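Local atomic coordinates of amine oxidase (Emericella nidulans, PDB entry 3PGB), a protein that is a copper amine oxidase that probably oxidises primary amines, using a copper ion and a topaquinone cofactor formed from one of its own tyrosines. Residues 205-210 and 254-259; 292-295 and 300-303; 242-245 and 249-252; 278-283 and 513-518; 282-285 and 289-292. All coordinates share one frame; numbering follows the deposited sequence.

Contact 1 of 5, residues 205-210 and 254-259; sequences DLWNGT and LPLGLY. With NAG (2-acetamido-2-deoxy-beta-D-glucopyranose), chain G.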
# COMPACT_ATOMS: atom_id res chain seq x y z
N ASP A 205 -0.86 -15.97 46.77
CA ASP A 205 -2.23 -16.48 46.70
C ASP A 205 -2.88 -16.19 45.34
O ASP A 205 -3.73 -16.94 44.87
CB ASP A 205 -3.08 -15.86 47.81
CG ASP A 205 -4.39 -16.58 48.00
OD1 ASP A 205 -4.36 -17.80 48.25
OD2 ASP A 205 -5.46 -15.93 47.91
N LEU A 206 -2.45 -15.10 44.71
CA LEU A 206 -3.08 -14.61 43.50
C LEU A 206 -2.52 -15.35 42.29
O LEU A 206 -3.28 -15.78 41.42
CB LEU A 206 -2.86 -13.09 43.38
CG LEU A 206 -3.98 -12.15 42.93
CD1 LEU A 206 -5.35 -12.59 43.41
CD2 LEU A 206 -3.68 -10.75 43.46
N TRP A 207 -1.20 -15.51 42.26
CA TRP A 207 -0.50 -16.06 41.09
C TRP A 207 0.65 -17.04 41.40
O TRP A 207 1.47 -17.31 40.52
CB TRP A 207 0.08 -14.92 40.26
CG TRP A 207 -0.75 -13.68 40.19
CD1 TRP A 207 -1.99 -13.55 39.63
CD2 TRP A 207 -0.38 -12.39 40.66
NE1 TRP A 207 -2.42 -12.25 39.74
CE2 TRP A 207 -1.45 -11.51 40.37
CE3 TRP A 207 0.75 -11.88 41.31
CZ2 TRP A 207 -1.42 -10.16 40.70
CZ3 TRP A 207 0.78 -10.53 41.64
CH2 TRP A 207 -0.30 -9.69 41.34
N ASN A 208 0.71 -17.58 42.62
CA ASN A 208 1.82 -18.44 43.06
C ASN A 208 3.19 -17.82 42.78
O ASN A 208 4.11 -18.51 42.35
CB ASN A 208 1.74 -19.85 42.43
CG ASN A 208 0.53 -20.65 42.90
OD1 ASN A 208 -0.04 -20.37 43.96
ND2 ASN A 208 0.14 -21.65 42.13
N GLY A 209 3.33 -16.51 43.03
CA GLY A 209 4.56 -15.80 42.72
C GLY A 209 4.97 -14.72 43.71
O GLY A 209 4.19 -14.31 44.56
N THR A 210 6.23 -14.29 43.60
CA THR A 210 6.75 -13.18 44.40
C THR A 210 7.73 -12.35 43.58
O THR A 210 8.43 -12.88 42.71
CB THR A 210 7.49 -13.68 45.67
OG1 THR A 210 8.47 -14.65 45.31
CG2 THR A 210 6.53 -14.28 46.68
N LEU A 254 2.20 -10.88 29.53
CA LEU A 254 1.89 -11.50 30.82
C LEU A 254 1.56 -10.52 31.97
O LEU A 254 2.07 -10.67 33.07
CB LEU A 254 3.07 -12.40 31.25
CG LEU A 254 3.55 -13.42 30.21
CD1 LEU A 254 4.77 -14.16 30.73
CD2 LEU A 254 2.42 -14.40 29.84
N PRO A 255 0.69 -9.53 31.71
CA PRO A 255 0.28 -8.63 32.80
C PRO A 255 -0.53 -9.36 33.87
O PRO A 255 -1.16 -10.37 33.57
CB PRO A 255 -0.59 -7.59 32.09
CG PRO A 255 -1.12 -8.30 30.90
CD PRO A 255 -0.05 -9.25 30.47
N LEU A 256 -0.50 -8.86 35.11
CA LEU A 256 -1.17 -9.54 36.23
C LEU A 256 -2.30 -8.74 36.90
O LEU A 256 -3.16 -9.32 37.55
CB LEU A 256 -0.16 -9.99 37.28
CG LEU A 256 0.86 -11.04 36.83
CD1 LEU A 256 1.70 -11.49 38.03
CD2 LEU A 256 0.18 -12.24 36.17
N GLY A 257 -2.28 -7.41 36.76
CA GLY A 257 -3.46 -6.59 37.03
C GLY A 257 -3.55 -5.95 38.41
O GLY A 257 -4.64 -5.55 38.83
N LEU A 258 -2.43 -5.85 39.10
CA LEU A 258 -2.37 -5.19 40.40
C LEU A 258 -1.46 -3.99 40.24
O LEU A 258 -0.31 -4.12 39.82
CB LEU A 258 -1.83 -6.16 41.46
CG LEU A 258 -1.72 -5.65 42.90
CD1 LEU A 258 -3.05 -5.11 43.41
CD2 LEU A 258 -1.21 -6.76 43.79
N TYR A 259 -1.99 -2.81 40.56
CA TYR A 259 -1.30 -1.55 40.29
C TYR A 259 -0.94 -0.80 41.57
O TYR A 259 -1.60 -0.95 42.60
CB TYR A 259 -2.16 -0.68 39.39
CG TYR A 259 -2.67 -1.43 38.17
CD1 TYR A 259 -2.01 -1.35 36.95
CD2 TYR A 259 -3.79 -2.24 38.26
CE1 TYR A 259 -2.47 -2.04 35.85
CE2 TYR A 259 -4.26 -2.93 37.16
CZ TYR A 259 -3.60 -2.83 35.96
OH TYR A 259 -4.08 -3.52 34.89
C1 NAG G . 11.46 -16.80 47.75
C2 NAG G . 10.03 -17.33 47.84
C3 NAG G . 9.26 -16.61 48.95
C4 NAG G . 10.04 -16.63 50.27
C5 NAG G . 11.52 -16.25 50.06
C6 NAG G . 12.35 -16.39 51.34
C7 NAG G . 8.58 -18.08 45.97
C8 NAG G . 7.97 -17.72 44.65
N2 NAG G . 9.36 -17.15 46.55
O3 NAG G . 8.00 -17.22 49.12
O4 NAG G . 9.44 -15.76 51.21
O5 NAG G . 12.10 -17.01 49.00
O6 NAG G . 12.34 -17.72 51.83
O7 NAG G . 8.34 -19.19 46.45
O HOH W 1 -4.77 -10.88 38.70
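Trp207, near the C-terminal end of helix 200-207, lays its indole against Leu256 and Leu258 of strand 255-263, a buried helix-on-sheet contact. Leu256 supplies the main cover. Its CD1 methyl stands over one face of the six-membered ring, 3.6 Å from the centroid and 22° off the normal, with CE3 of Trp207 as its closest atom at 3.4 Å. The branch reaches this spot because CG of Leu256 is anti to the carbonyl carbon (chi1 -64°), while its CB covers the CZ2 side of the same face. On the other face the indole carries Leu206 CB, so the ring is sandwiched between its own helix and the strand. Leu258 comes from a different direction, at the edge: its CB lies near the ring plane, 3.8 Å from Trp207 CH2. Strand 255-263 is the central strand of an antiparallel five-stranded sheet, and the helix packed on it fits the small alpha/beta domains that precede the catalytic domain in copper amine oxidases. The pyrrole N-H is satisfied in the ring plane by a water 2.9 Å from Trp207 NE1. That water also lies close to Leu256 O, but at a separation too short for the bond to be taken as certain. Beyond the helix Asn208 has a positive phi. Thr210 OG1 then accepts a hydrogen bond from N2 of the N-acetylglucosamine carried by Asn216 (2.9 Å, N-H...O angle 143°), which holds the acetamido group against the protein.

Contact 2 of 5, residues 292-295 and 300-303; sequences KAYW and VKLK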
# COMPACT_ATOMS: atom_id res chain seq x y z
N LYS A 292 -6.88 -5.82 53.98
CA LYS A 292 -8.15 -6.15 54.64
C LYS A 292 -9.21 -6.56 53.62
O LYS A 292 -9.96 -7.50 53.85
CB LYS A 292 -8.66 -4.98 55.49
N ALA A 293 -9.25 -5.85 52.50
CA ALA A 293 -10.21 -6.14 51.44
C ALA A 293 -9.92 -7.49 50.78
O ALA A 293 -10.83 -8.29 50.59
CB ALA A 293 -10.21 -5.04 50.39
N TYR A 294 -8.64 -7.74 50.46
CA TYR A 294 -8.24 -8.98 49.79
C TYR A 294 -8.73 -10.22 50.54
O TYR A 294 -9.46 -11.04 49.99
CB TYR A 294 -6.72 -9.05 49.63
CG TYR A 294 -6.27 -10.24 48.81
CD1 TYR A 294 -5.82 -11.40 49.43
CD2 TYR A 294 -6.33 -10.22 47.42
CE1 TYR A 294 -5.42 -12.51 48.69
CE2 TYR A 294 -5.94 -11.32 46.67
CZ TYR A 294 -5.49 -12.45 47.30
OH TYR A 294 -5.11 -13.54 46.56
N TRP A 295 -8.32 -10.32 51.81
CA TRP A 295 -8.63 -11.49 52.63
C TRP A 295 -10.06 -11.52 53.22
O TRP A 295 -10.40 -12.45 53.95
CB TRP A 295 -7.61 -11.64 53.77
CG TRP A 295 -6.20 -11.85 53.30
CD1 TRP A 295 -5.17 -10.96 53.39
CD2 TRP A 295 -5.66 -13.03 52.69
NE1 TRP A 295 -4.02 -11.51 52.86
CE2 TRP A 295 -4.30 -12.78 52.43
CE3 TRP A 295 -6.20 -14.27 52.33
CZ2 TRP A 295 -3.47 -13.73 51.83
CZ3 TRP A 295 -5.37 -15.21 51.73
CH2 TRP A 295 -4.02 -14.93 51.49
N VAL A 300 -13.11 -10.84 44.99
CA VAL A 300 -12.92 -11.41 43.66
C VAL A 300 -11.44 -11.49 43.32
O VAL A 300 -10.76 -10.46 43.22
CB VAL A 300 -13.68 -10.61 42.59
CG1 VAL A 300 -13.34 -11.11 41.20
CG2 VAL A 300 -15.18 -10.69 42.84
N LYS A 301 -10.94 -12.71 43.14
CA LYS A 301 -9.56 -12.96 42.77
C LYS A 301 -9.55 -13.36 41.31
O LYS A 301 -10.27 -14.28 40.93
CB LYS A 301 -8.97 -14.08 43.62
CG LYS A 301 -8.95 -13.76 45.11
CD LYS A 301 -8.48 -14.95 45.94
CE LYS A 301 -8.48 -14.61 47.43
NZ LYS A 301 -8.16 -15.77 48.31
N LEU A 302 -8.77 -12.66 40.50
CA LEU A 302 -8.73 -12.90 39.05
C LEU A 302 -7.44 -13.61 38.62
O LEU A 302 -6.38 -13.41 39.22
CB LEU A 302 -8.91 -11.58 38.29
CG LEU A 302 -10.21 -10.83 38.59
CD1 LEU A 302 -10.23 -9.48 37.88
CD2 LEU A 302 -11.43 -11.66 38.20
N LYS A 303 -7.55 -14.41 37.57
CA LYS A 303 -6.49 -15.33 37.16
C LYS A 303 -5.30 -14.64 36.49
O LYS A 303 -5.47 -13.62 35.82
CB LYS A 303 -7.05 -16.40 36.21
CG LYS A 303 -8.13 -17.32 36.80
CD LYS A 303 -8.81 -18.12 35.67
CE LYS A 303 -10.11 -18.81 36.10
NZ LYS A 303 -9.87 -20.14 36.74
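Lys301 stretches its aliphatic chain across the phenol end of Tyr294 at about a right angle, where the loop that follows helix 287-294 folds back over the last turn of that helix. Helix and returning loop belong to the small alpha/beta domain that packs beside the catalytic domain. The lysine is extended beyond CG, so a run of methylenes faces the tyrosine: CE lies 3.6 Å from Tyr294 OH, with CD almost as near. The approach to the ring is oblique, neither squarely over it nor in its plane. In Tyr294 a chi1 of -174° swings the phenol out past the carbonyl carbon, toward the returning loop. Its other neighbour is the next residue. Trp295 turns its indole face to the tyrosine so that Tyr294 CD1 sits over the centre of the ring system, 3.6 Å above the plane, and Trp295 CG in turn lies at the tyrosine edge. Lys301 NZ only grazes the indole, 4.4 Å from Trp295 CZ3. Both polar ends meet a common partner on helix 200-207: Asp205 OD2 forms a salt bridge with Lys301 NZ and a hydrogen bond with Tyr294 OH. One carboxylate oxygen thus holds the phenol hydroxyl and the lysine ammonium together, and the nearby ammonium would probably strengthen its negative character. Ile202 and Leu206 of the same helix pack on Tyr294. The ammonium group itself remains 4.2 Å from the phenol oxygen, measured from Lys301 NZ to Tyr294 OH.

Contact 3 of 5, residues 242-245 and 249-252; sequences NMAD and DSET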
# COMPACT_ATOMS: atom_id res chain seq x y z
N ASN A 242 3.95 -11.40 35.10
CA ASN A 242 4.54 -12.75 35.16
C ASN A 242 5.79 -12.81 34.29
O ASN A 242 5.88 -12.16 33.26
CB ASN A 242 3.54 -13.83 34.69
CG ASN A 242 3.12 -14.77 35.82
OD1 ASN A 242 3.86 -14.98 36.78
ND2 ASN A 242 1.93 -15.35 35.69
N MET A 243 6.76 -13.60 34.72
CA MET A 243 8.01 -13.76 33.99
C MET A 243 7.85 -14.83 32.91
O MET A 243 7.10 -15.80 33.08
CB MET A 243 9.16 -14.11 34.94
CG MET A 243 9.69 -12.90 35.70
SD MET A 243 11.16 -13.20 36.71
CE MET A 243 12.40 -13.49 35.44
N ALA A 244 8.55 -14.63 31.80
CA ALA A 244 8.55 -15.59 30.70
C ALA A 244 9.48 -16.74 31.04
O ALA A 244 10.36 -16.60 31.89
CB ALA A 244 9.01 -14.93 29.40
N ASP A 245 9.27 -17.88 30.38
CA ASP A 245 10.16 -19.03 30.54
C ASP A 245 11.55 -18.68 30.01
O ASP A 245 11.71 -17.72 29.25
CB ASP A 245 9.61 -20.25 29.78
CG ASP A 245 8.22 -20.68 30.28
OD1 ASP A 245 7.90 -20.45 31.47
OD2 ASP A 245 7.46 -21.26 29.47
N ASP A 249 10.97 -14.32 25.03
CA ASP A 249 10.85 -12.87 25.29
C ASP A 249 9.38 -12.43 25.33
O ASP A 249 8.99 -11.45 24.69
CB ASP A 249 11.63 -12.09 24.22
CG ASP A 249 12.00 -10.68 24.67
OD1 ASP A 249 12.38 -10.51 25.84
OD2 ASP A 249 11.93 -9.76 23.84
N SER A 250 8.59 -13.14 26.13
CA SER A 250 7.13 -13.00 26.07
C SER A 250 6.50 -12.26 27.27
O SER A 250 5.28 -12.31 27.43
CB SER A 250 6.52 -14.39 25.94
OG SER A 250 6.80 -15.18 27.09
N GLU A 251 7.29 -11.56 28.07
CA GLU A 251 6.78 -10.96 29.31
C GLU A 251 5.70 -9.90 29.06
O GLU A 251 4.73 -9.81 29.82
CB GLU A 251 7.90 -10.34 30.14
CG GLU A 251 7.40 -9.77 31.48
CD GLU A 251 8.52 -9.36 32.42
OE1 GLU A 251 8.40 -8.28 33.04
OE2 GLU A 251 9.52 -10.11 32.53
N THR A 252 5.85 -9.12 27.99
CA THR A 252 4.87 -8.08 27.67
C THR A 252 3.48 -8.65 27.33
O THR A 252 2.53 -7.89 27.21
CB THR A 252 5.35 -7.14 26.53
OG1 THR A 252 5.33 -7.82 25.27
CG2 THR A 252 6.76 -6.61 26.81
O HOH W 2 10.82 -12.54 31.27
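Residues 242-245 and 249-252 run antiparallel in the long loop of the beta hairpin formed by strands 235-242 and 255-263. The backbones come closest at Ala244 and Glu251, whose CA atoms are 5.1 Å apart, yet no direct hydrogen bond joins the two segments. A water bridges them instead: it accepts from Ala244 N at 3.1 Å and donates to Glu251 OE2 at 3.0 Å. Glu251 enters the loop as a fully extended chain, chi1 at -177°, and its CG rests against the carbonyl of Asn242, 3.3 Å from the O atom. This extended chain lays the carboxylate beside Met243, with OE2 toward the bridging water. Its second oxygen, OE1, accepts from Trp222 NE1 and also lies close to Asp220, a like-charged neighbour that could raise the affinity of this pair for a proton. Ala244 directs its CB at the opposite segment and packs on Ser250. Asp307 joins the two segments from outside, taking a hydrogen bond from Asp245 N on OD2 and pairing through OD1 with the hydroxyl of Ser250. Asp249 turns away from the loop, and its OD2 is hydrogen-bonded to His459 of the second subunit, so the hairpin end reaches the dimer interface. Within the loop the tightest side-chain approach is Ala244 CB to Ser250 OG, 3.2 Å.

Contact 4 of 5, residues 278-283 and 513-518; sequences MYNDIF and YANNQD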
# COMPACT_ATOMS: atom_id res chain seq x y z
N MET A 278 -4.51 -0.36 42.88
CA MET A 278 -5.74 -0.66 42.12
C MET A 278 -5.79 -2.13 41.74
O MET A 278 -4.77 -2.73 41.42
CB MET A 278 -5.88 0.22 40.87
CG MET A 278 -7.28 0.19 40.23
SD MET A 278 -7.63 -1.23 39.14
CE MET A 278 -6.76 -0.73 37.66
N TYR A 279 -6.99 -2.70 41.78
CA TYR A 279 -7.24 -4.07 41.37
C TYR A 279 -8.71 -4.24 41.03
O TYR A 279 -9.59 -3.82 41.79
CB TYR A 279 -6.84 -5.05 42.48
CG TYR A 279 -6.80 -6.50 42.02
CD1 TYR A 279 -5.68 -7.01 41.37
CD2 TYR A 279 -7.88 -7.35 42.22
CE1 TYR A 279 -5.63 -8.33 40.94
CE2 TYR A 279 -7.84 -8.68 41.79
CZ TYR A 279 -6.72 -9.16 41.15
OH TYR A 279 -6.66 -10.46 40.72
N ASN A 280 -8.99 -4.84 39.88
CA ASN A 280 -10.36 -5.07 39.45
C ASN A 280 -11.20 -3.79 39.53
O ASN A 280 -12.33 -3.82 40.02
CB ASN A 280 -10.98 -6.20 40.29
CG ASN A 280 -12.20 -6.84 39.63
OD1 ASN A 280 -12.47 -6.62 38.45
ND2 ASN A 280 -12.92 -7.64 40.40
N ASP A 281 -10.63 -2.68 39.09
CA ASP A 281 -11.32 -1.39 39.00
C ASP A 281 -11.74 -0.80 40.36
O ASP A 281 -12.63 0.04 40.42
CB ASP A 281 -12.54 -1.50 38.07
CG ASP A 281 -12.97 -0.16 37.49
OD1 ASP A 281 -14.19 0.03 37.29
OD2 ASP A 281 -12.11 0.70 37.23
N ILE A 282 -11.08 -1.24 41.42
CA ILE A 282 -11.31 -0.72 42.77
C ILE A 282 -10.02 -0.10 43.28
O ILE A 282 -8.96 -0.73 43.23
CB ILE A 282 -11.74 -1.83 43.73
CG1 ILE A 282 -13.10 -2.40 43.29
CG2 ILE A 282 -11.82 -1.30 45.16
CD1 ILE A 282 -13.55 -3.60 44.11
N PHE A 283 -10.11 1.13 43.77
CA PHE A 283 -8.96 1.86 44.30
C PHE A 283 -8.88 1.75 45.83
O PHE A 283 -9.90 1.84 46.52
CB PHE A 283 -9.06 3.33 43.90
CG PHE A 283 -7.85 4.14 44.24
CD1 PHE A 283 -6.67 3.99 43.52
CD2 PHE A 283 -7.88 5.06 45.28
CE1 PHE A 283 -5.54 4.74 43.83
CE2 PHE A 283 -6.75 5.82 45.60
CZ PHE A 283 -5.58 5.66 44.87
N TYR A 513 -6.99 -8.09 31.36
CA TYR A 513 -8.33 -8.12 30.77
C TYR A 513 -9.36 -7.38 31.61
O TYR A 513 -10.29 -6.78 31.07
CB TYR A 513 -8.80 -9.56 30.54
CG TYR A 513 -9.46 -10.21 31.74
CD1 TYR A 513 -10.85 -10.33 31.82
CD2 TYR A 513 -8.70 -10.70 32.81
CE1 TYR A 513 -11.46 -10.93 32.92
CE2 TYR A 513 -9.30 -11.30 33.91
CZ TYR A 513 -10.68 -11.41 33.96
OH TYR A 513 -11.28 -12.00 35.04
N ALA A 514 -9.19 -7.44 32.93
CA ALA A 514 -10.24 -7.06 33.87
C ALA A 514 -10.73 -5.64 33.64
O ALA A 514 -9.98 -4.69 33.76
CB ALA A 514 -9.75 -7.23 35.31
N ASN A 515 -12.01 -5.53 33.27
CA ASN A 515 -12.69 -4.24 33.15
C ASN A 515 -12.13 -3.33 32.06
O ASN A 515 -12.33 -2.11 32.10
CB ASN A 515 -12.66 -3.51 34.49
CG ASN A 515 -12.90 -4.43 35.66
OD1 ASN A 515 -13.98 -5.01 35.80
ND2 ASN A 515 -11.88 -4.60 36.50
N ASN A 516 -11.44 -3.91 31.07
CA ASN A 516 -10.82 -3.12 30.00
C ASN A 516 -11.62 -3.19 28.68
O ASN A 516 -11.05 -3.05 27.60
CB ASN A 516 -9.38 -3.59 29.79
CG ASN A 516 -8.49 -2.52 29.20
OD1 ASN A 516 -8.51 -1.37 29.65
ND2 ASN A 516 -7.69 -2.88 28.20
N GLN A 517 -12.93 -3.38 28.79
CA GLN A 517 -13.80 -3.62 27.64
C GLN A 517 -13.80 -2.48 26.62
O GLN A 517 -14.00 -2.72 25.43
CB GLN A 517 -15.25 -3.84 28.08
CG GLN A 517 -15.49 -5.15 28.81
CD GLN A 517 -15.36 -5.02 30.32
OE1 GLN A 517 -14.71 -4.10 30.81
NE2 GLN A 517 -15.99 -5.94 31.05
N ASP A 518 -13.61 -1.25 27.10
CA ASP A 518 -13.72 -0.05 26.26
C ASP A 518 -12.41 0.31 25.56
O ASP A 518 -12.36 1.28 24.80
CB ASP A 518 -14.23 1.14 27.09
CG ASP A 518 -15.71 1.00 27.48
OD1 ASP A 518 -16.31 -0.07 27.25
OD2 ASP A 518 -16.28 1.97 28.00
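Asn280 and Asn515 make the one direct hydrogen bond of this contact, joining their side-chain amides. Asn515 ND2 donates to Asn280 OD1 over 2.9 Å, nearly straight at 164°. The donor lies in the carbonyl plane of Asn280 on a lone pair, with a C=O...N angle of 137°, and the acceptor falls almost in the amide plane of Asn515. The two amide groups are consequently close to coplanar, although the side chains themselves meet at about a right angle. Asn280 holds its CG anti to the backbone N (chi1 -160°), which swings OD1 out to the facing loop.

Around this bond the packing is light. Asp281 CB lies over the face of the Asn515 amide, 3.5 Å from ND2, and Ala514 CB approaches Asn280 OD1 at 4.2 Å. The same Ala514 methyl covers a face of the Tyr513 ring. The carboxylate of Asp281 is engaged across the dimer interface: OD2 is hydrogen-bonded to Ser564 of the second subunit.

Backbone bonds shape both partners. Tyr279 N to Ile282 O (3.1 Å) and Ile282 N to Tyr279 O (3.0 Å) close one turn, while Asn516 N to Tyr513 O closes the other, in which Asn515 has a positive phi. Residues 279-282 form a type I' turn, the classic two-residue beta hairpin, linking the last two strands of the five-stranded sheet. It docks on a type II turn of the copper amine oxidase catalytic domain, a surface junction between the two parts of the subunit.

Contact 5 of 5, residues 282-285 and 289-292; sequences IFYE and EFRK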
# COMPACT_ATOMS: atom_id res chain seq x y z
N ILE A 282 -11.08 -1.24 41.42
CA ILE A 282 -11.31 -0.72 42.77
C ILE A 282 -10.02 -0.10 43.28
O ILE A 282 -8.96 -0.73 43.23
CB ILE A 282 -11.74 -1.83 43.73
CG1 ILE A 282 -13.10 -2.40 43.29
CG2 ILE A 282 -11.82 -1.30 45.16
CD1 ILE A 282 -13.55 -3.60 44.11
N PHE A 283 -10.11 1.13 43.77
CA PHE A 283 -8.96 1.86 44.30
C PHE A 283 -8.88 1.75 45.83
O PHE A 283 -9.90 1.84 46.52
CB PHE A 283 -9.06 3.33 43.90
CG PHE A 283 -7.85 4.14 44.24
CD1 PHE A 283 -6.67 3.99 43.52
CD2 PHE A 283 -7.88 5.06 45.28
CE1 PHE A 283 -5.54 4.74 43.83
CE2 PHE A 283 -6.75 5.82 45.60
CZ PHE A 283 -5.58 5.66 44.87
N TYR A 284 -7.66 1.57 46.34
CA TYR A 284 -7.40 1.56 47.78
C TYR A 284 -6.27 2.53 48.12
O TYR A 284 -5.16 2.39 47.60
CB TYR A 284 -7.00 0.15 48.24
CG TYR A 284 -7.98 -0.94 47.85
CD1 TYR A 284 -7.87 -1.58 46.62
CD2 TYR A 284 -8.99 -1.34 48.71
CE1 TYR A 284 -8.75 -2.59 46.25
CE2 TYR A 284 -9.89 -2.35 48.35
CZ TYR A 284 -9.75 -2.97 47.12
OH TYR A 284 -10.62 -3.97 46.74
N GLU A 285 -6.53 3.50 48.99
CA GLU A 285 -5.53 4.52 49.33
C GLU A 285 -4.30 3.97 50.08
O GLU A 285 -3.20 4.51 49.93
CB GLU A 285 -6.17 5.66 50.14
CG GLU A 285 -5.30 6.92 50.24
CD GLU A 285 -5.93 8.06 51.03
OE1 GLU A 285 -6.98 7.85 51.70
OE2 GLU A 285 -5.38 9.19 50.99
N GLU A 289 -5.69 -1.07 53.82
CA GLU A 289 -7.03 -1.14 53.22
C GLU A 289 -7.16 -2.22 52.15
O GLU A 289 -8.19 -2.89 52.06
CB GLU A 289 -7.42 0.22 52.63
CG GLU A 289 -7.70 1.29 53.66
CD GLU A 289 -7.99 2.65 53.03
OE1 GLU A 289 -8.99 3.28 53.42
OE2 GLU A 289 -7.22 3.07 52.14
N PHE A 290 -6.12 -2.39 51.33
CA PHE A 290 -6.08 -3.44 50.32
C PHE A 290 -5.99 -4.83 50.96
O PHE A 290 -6.72 -5.74 50.57
CB PHE A 290 -4.91 -3.25 49.36
CG PHE A 290 -4.77 -4.35 48.34
CD1 PHE A 290 -3.65 -5.16 48.33
CD2 PHE A 290 -5.77 -4.56 47.40
CE1 PHE A 290 -3.52 -6.18 47.39
CE2 PHE A 290 -5.65 -5.58 46.46
CZ PHE A 290 -4.52 -6.38 46.46
N ARG A 291 -5.10 -4.97 51.93
CA ARG A 291 -4.91 -6.26 52.61
C ARG A 291 -6.19 -6.74 53.30
O ARG A 291 -6.53 -7.91 53.21
CB ARG A 291 -3.77 -6.19 53.63
CG ARG A 291 -2.39 -5.99 53.03
CD ARG A 291 -1.27 -6.31 54.02
NE ARG A 291 -0.88 -7.71 53.94
CZ ARG A 291 -1.35 -8.70 54.69
NH1 ARG A 291 -2.25 -8.48 55.65
NH2 ARG A 291 -0.91 -9.94 54.49
N LYS A 292 -6.88 -5.82 53.98
CA LYS A 292 -8.15 -6.15 54.64
C LYS A 292 -9.21 -6.56 53.62
O LYS A 292 -9.96 -7.50 53.85
CB LYS A 292 -8.66 -4.98 55.49
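Tyr284 and Phe290 form a T-shaped aromatic pair across a tight strand-to-helix connection: Tyr284 lies on strand 282-284, at the edge of the five-stranded antiparallel sheet, and Phe290 on helix 287-294, which follows it directly. The ring centroids are 5.4 Å apart and the planes meet at 66°, with the edge of the phenylalanine directed at the face of the tyrosine. CD2 of Phe290 does the touching, 3.7 Å from Tyr284 CD1 and displaced toward the rim of the phenol. The helix backbone shares the same face, for Phe290 CA stands 4.2 Å from the Tyr284 centroid in a CH-pi contact. A chi1 near 180° (177°) turns the Phe290 ring edge-on to the tyrosine. The ring also meets Trp277 of the neighbouring strand, the two rings nearly parallel, and Ile202 of helix 200-207, filling the layer between helices and sheet. The backbone of Tyr284 is hydrogen-bonded to that of Trp277. Glu289 reaches back from the helix toward the strand end, and its extended chain brings the carboxylate alongside Glu285. The acidic groups remain apart, 4.8 Å between Glu285 OE1 and Glu289 OE2, a proximity that would be mildly unfavourable if both are charged. Glu289 OE2 is, however, held by a hydrogen bond to a residue adjoining the two segments, and Glu289 N is bonded to Thr286 OG1. Arg291 ties the helix to helix 200-207 through a salt bridge with Asp201. The closest approach of the two glutamates is Glu289 OE2 to Glu285 N, 3.3 Å.

From the N terminus, contact 1 opens on helix 200-207 and closes on strand 255-263; contact 3 is nested within that loop and draws together the connection between strands 235-242 and 255-263. Contact 4 then opens at the hairpin of residues 278-283 and closes more than 200 residues later, tying the five-stranded sheet to the catalytic domain. Inside its span lie contact 5, which starts from the same hairpin, and contact 2, which begins at Lys292 where contact 5 ends. No contact crosses another. Contacts 1 and 2 meet through Asp205, contacts 1 and 5 through Leu258 and Phe290, and contacts 2 and 4 through Leu302, uniting helices, sheet and returning loop.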